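Putative L-alanine-DL-glutamate epimerase (PDB 3GO2) binds magnesium and probably acts as a racemase or epimerase of the mandelate racemase/muconate lactonizing enzyme family. Local coordinates at residues F320-I328 and E352-Y362. Numbering follows the deposited sequence. Where two conformers were deposited one is given.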
loop_
_atom_site.group_PDB
_atom_site.type_symbol
_atom_site.label_atom_id
_atom_site.label_comp_id
_atom_site.label_asym_id
_atom_site.label_seq_id
_atom_site.Cartn_x
_atom_site.Cartn_y
_atom_site.Cartn_z
ATOM N N PHE A 320 -23.205 11.444 -28.641
ATOM C CA PHE A 320 -22.861 12.464 -29.633
ATOM C C PHE A 320 -23.043 11.958 -31.073
ATOM O O PHE A 320 -22.329 12.348 -32.001
ATOM C CB PHE A 320 -21.458 13.033 -29.358
ATOM C CG PHE A 320 -20.325 12.147 -29.768
ATOM C CD1 PHE A 320 -19.477 12.523 -30.823
ATOM C CD2 PHE A 320 -20.087 10.942 -29.127
ATOM C CE1 PHE A 320 -18.416 11.697 -31.196
ATOM C CE2 PHE A 320 -19.037 10.125 -29.520
ATOM C CZ PHE A 320 -18.222 10.493 -30.546
ATOM N N TYR A 321 -24.045 11.108 -31.245
ATOM C CA TYR A 321 -24.292 10.439 -32.502
ATOM C C TYR A 321 -25.699 10.839 -32.977
ATOM O O TYR A 321 -26.130 11.984 -32.784
ATOM C CB TYR A 321 -24.196 8.931 -32.271
ATOM C CG TYR A 321 -23.018 8.445 -31.420
ATOM C CD1 TYR A 321 -21.774 8.222 -32.003
ATOM C CD2 TYR A 321 -23.179 8.157 -30.041
ATOM C CE1 TYR A 321 -20.666 7.725 -31.237
ATOM C CE2 TYR A 321 -22.087 7.679 -29.243
ATOM C CZ TYR A 321 -20.836 7.458 -29.865
ATOM O OH TYR A 321 -19.747 6.965 -29.146
ATOM N N GLY A 322 -26.434 9.901 -33.570
ATOM C CA GLY A 322 -27.763 10.193 -34.096
ATOM C C GLY A 322 -28.875 10.062 -33.072
ATOM O O GLY A 322 -28.643 9.761 -31.891
ATOM N N HIS A 323 -30.111 10.270 -33.527
ATOM C CA HIS A 323 -31.257 10.227 -32.604
ATOM C C HIS A 323 -31.420 8.890 -31.925
ATOM O O HIS A 323 -31.865 8.838 -30.793
ATOM C CB HIS A 323 -32.586 10.549 -33.305
ATOM C CG HIS A 323 -32.769 11.991 -33.645
ATOM N ND1 HIS A 323 -32.072 13.010 -33.030
ATOM C CD2 HIS A 323 -33.599 12.586 -34.540
ATOM C CE1 HIS A 323 -32.474 14.168 -33.520
ATOM N NE2 HIS A 323 -33.398 13.938 -34.440
ATOM N N LEU A 324 -31.130 7.786 -32.606
ATOM C CA LEU A 324 -31.298 6.484 -31.951
ATOM C C LEU A 324 -30.341 6.338 -30.756
ATOM O O LEU A 324 -30.743 5.839 -29.699
ATOM C CB LEU A 324 -31.173 5.331 -32.934
ATOM C CG LEU A 324 -31.265 3.922 -32.353
ATOM C CD1 LEU A 324 -32.507 3.750 -31.479
ATOM C CD2 LEU A 324 -31.261 2.876 -33.465
ATOM N N CYS A 325 -29.105 6.786 -30.901
ATOM C CA CYS A 325 -28.185 6.790 -29.752
ATOM C C CYS A 325 -28.735 7.620 -28.606
ATOM O O CYS A 325 -28.594 7.238 -27.443
ATOM C CB CYS A 325 -26.806 7.286 -30.132
ATOM S SG CYS A 325 -25.891 6.097 -31.148
ATOM N N THR A 326 -29.358 8.755 -28.917
ATOM C CA THR A 326 -29.938 9.582 -27.860
ATOM C C THR A 326 -31.034 8.832 -27.134
ATOM O O THR A 326 -31.115 8.876 -25.884
ATOM C CB THR A 326 -30.483 10.921 -28.419
ATOM O OG1 THR A 326 -29.398 11.684 -28.946
ATOM C CG2 THR A 326 -31.167 11.739 -27.318
ATOM N N MET A 327 -31.873 8.116 -27.890
ATOM C CA MET A 327 -32.975 7.372 -27.265
ATOM C C MET A 327 -32.437 6.156 -26.481
ATOM O O MET A 327 -32.945 5.832 -25.422
ATOM C CB MET A 327 -34.029 6.995 -28.297
ATOM C CG MET A 327 -34.686 8.180 -28.943
ATOM S SD MET A 327 -35.481 9.369 -27.791
ATOM C CE MET A 327 -36.955 9.817 -28.798
ATOM N N ILE A 328 -31.375 5.531 -26.963
ATOM C CA ILE A 328 -30.748 4.437 -26.208
ATOM C C ILE A 328 -30.302 4.952 -24.840
ATOM O O ILE A 328 -30.632 4.385 -23.780
ATOM C CB ILE A 328 -29.564 3.841 -27.011
ATOM C CG1 ILE A 328 -30.106 3.077 -28.208
ATOM C CG2 ILE A 328 -28.709 2.858 -26.178
ATOM C CD1 ILE A 328 -29.029 2.669 -29.218
ATOM N N GLU A 352 -31.493 14.954 -40.387
ATOM C CA GLU A 352 -31.541 14.034 -39.252
ATOM C C GLU A 352 -32.945 13.473 -39.020
ATOM O O GLU A 352 -33.114 12.269 -38.797
ATOM C CB GLU A 352 -31.070 14.739 -37.983
ATOM C CG GLU A 352 -31.003 13.871 -36.719
ATOM C CD GLU A 352 -29.802 12.963 -36.675
ATOM O OE1 GLU A 352 -28.871 13.151 -37.500
ATOM O OE2 GLU A 352 -29.786 12.060 -35.792
ATOM N N ASP A 353 -33.960 14.331 -39.041
ATOM C CA ASP A 353 -35.287 13.866 -38.660
ATOM C C ASP A 353 -35.875 12.900 -39.712
ATOM O O ASP A 353 -36.694 12.058 -39.353
ATOM C CB ASP A 353 -36.235 15.033 -38.361
ATOM C CG ASP A 353 -35.875 15.783 -37.063
ATOM O OD1 ASP A 353 -34.915 15.398 -36.322
ATOM O OD2 ASP A 353 -36.562 16.784 -36.776
ATOM N N GLU A 354 -35.435 13.012 -40.965
ATOM C CA GLU A 354 -35.810 12.074 -42.032
ATOM C C GLU A 354 -35.396 10.640 -41.708
ATOM O O GLU A 354 -36.068 9.698 -42.108
ATOM C CB GLU A 354 -35.147 12.518 -43.366
ATOM C CG GLU A 354 -35.590 11.790 -44.647
ATOM C CD GLU A 354 -34.648 12.043 -45.852
ATOM O OE1 GLU A 354 -33.837 12.996 -45.815
ATOM O OE2 GLU A 354 -34.712 11.268 -46.841
ATOM N N LEU A 355 -34.270 10.487 -41.005
ATOM C CA LEU A 355 -33.652 9.172 -40.813
ATOM C C LEU A 355 -34.338 8.341 -39.759
ATOM O O LEU A 355 -34.118 7.131 -39.710
ATOM C CB LEU A 355 -32.180 9.328 -40.409
ATOM C CG LEU A 355 -31.274 9.972 -41.456
ATOM C CD1 LEU A 355 -29.920 10.297 -40.839
ATOM C CD2 LEU A 355 -31.124 9.068 -42.668
ATOM N N PHE A 356 -35.144 8.973 -38.902
ATOM C CA PHE A 356 -35.733 8.281 -37.773
ATOM C C PHE A 356 -37.228 8.551 -37.653
ATOM O O PHE A 356 -37.712 9.623 -38.032
ATOM C CB PHE A 356 -35.040 8.739 -36.474
ATOM C CG PHE A 356 -33.543 8.494 -36.466
ATOM C CD1 PHE A 356 -33.044 7.232 -36.174
ATOM C CD2 PHE A 356 -32.646 9.501 -36.790
ATOM C CE1 PHE A 356 -31.675 6.991 -36.167
ATOM C CE2 PHE A 356 -31.286 9.271 -36.772
ATOM C CZ PHE A 356 -30.804 7.997 -36.476
ATOM N N THR A 357 -37.948 7.599 -37.085
ATOM C CA THR A 357 -39.393 7.745 -36.934
ATOM C C THR A 357 -39.767 8.833 -35.925
ATOM O O THR A 357 -40.724 9.589 -36.146
ATOM C CB THR A 357 -40.062 6.427 -36.552
ATOM O OG1 THR A 357 -39.445 5.903 -35.373
ATOM C CG2 THR A 357 -39.999 5.383 -37.696
ATOM N N HIS A 358 -38.998 8.932 -34.837
ATOM C CA HIS A 358 -39.216 9.937 -33.780
ATOM C C HIS A 358 -37.952 10.679 -33.409
ATOM O O HIS A 358 -36.852 10.122 -33.416
ATOM C CB HIS A 358 -39.750 9.262 -32.506
ATOM C CG HIS A 358 -41.032 8.530 -32.720
ATOM N ND1 HIS A 358 -42.252 9.179 -32.785
ATOM C CD2 HIS A 358 -41.290 7.213 -32.897
ATOM C CE1 HIS A 358 -43.204 8.282 -32.990
ATOM N NE2 HIS A 358 -42.653 7.082 -33.048
ATOM N N ALA A 359 -38.119 11.951 -33.067
ATOM C CA ALA A 359 -37.029 12.802 -32.636
ATOM C C ALA A 359 -37.129 13.037 -31.134
ATOM O O ALA A 359 -38.224 13.146 -30.578
ATOM C CB ALA A 359 -37.103 14.164 -33.382
ATOM N N PRO A 360 -35.983 13.174 -30.466
ATOM C CA PRO A 360 -36.008 13.518 -29.057
ATOM C C PRO A 360 -36.646 14.872 -28.811
ATOM O O PRO A 360 -36.512 15.780 -29.633
ATOM C CB PRO A 360 -34.530 13.586 -28.649
ATOM C CG PRO A 360 -33.768 13.386 -29.845
ATOM C CD PRO A 360 -34.621 13.043 -30.998
ATOM N N GLU A 361 -37.330 14.975 -27.676
ATOM C CA GLU A 361 -38.022 16.188 -27.279
ATOM C C GLU A 361 -37.369 16.774 -26.041
ATOM O O GLU A 361 -37.200 16.080 -25.050
ATOM C CB GLU A 361 -39.496 15.899 -27.012
ATOM C CG GLU A 361 -40.269 15.452 -28.265
ATOM C CD GLU A 361 -41.743 15.093 -27.999
ATOM O OE1 GLU A 361 -42.203 15.186 -26.834
ATOM O OE2 GLU A 361 -42.436 14.710 -28.968
ATOM N N TYR A 362 -37.006 18.055 -26.117
ATOM C CA TYR A 362 -36.429 18.767 -24.976
ATOM C C TYR A 362 -37.405 19.843 -24.505
ATOM O O TYR A 362 -38.107 20.442 -25.322
ATOM C CB TYR A 362 -35.102 19.418 -25.346
ATOM C CG TYR A 362 -34.114 18.415 -25.891
ATOM C CD1 TYR A 362 -33.339 17.641 -25.025
ATOM C CD2 TYR A 362 -33.950 18.245 -27.243
ATOM C CE1 TYR A 362 -32.449 16.699 -25.517
ATOM C CE2 TYR A 362 -33.055 17.300 -27.756
ATOM C CZ TYR A 362 -32.290 16.537 -26.875
ATOM O OH TYR A 362 -31.424 15.587 -27.375
#
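H323 reaches from the first turn of helix 323-335 into the curve of segment 352-362, and nearly every atom of its side chain meets something there. Its CB lies over one face of the F356 ring, 3.9 Å from the centroid, while L324 CB packs against F356 CE1 at 3.7 Å. With CG anti to the carbonyl carbon (chi1 -74°), the imidazole stands oblique to the phenyl ring and slides between two aliphatic groups. P360 CD sits over the centre of one face, 3.3 Å from H323 ND1, and E352 CG covers the opposite face nearer the rim, 3.3 Å from H323 NE2. In this enolase-superfamily fold helix 323-335 follows barrel strand 314-317, whereas 352-362 leads from short helix 352-355 into strand 362-363 of a separate four-stranded sheet; L324 and F356 also touch strand 32-37 of the N-terminal domain. At the tip, H323 NE2 donates to D353 OD1 at 2.8 Å, fairly straight (159°) and in the ring plane, which, with the groups on its two faces, limits the imidazole's rotation. E352 bends at chi2, and beyond the CG on the ring its OE2 accepts a hydrogen bond from the backbone N of H323 at 2.9 Å, more bent (134°). R348 forms a salt bridge to the same OE2, and Y20 OH hydrogen-bonds OE1.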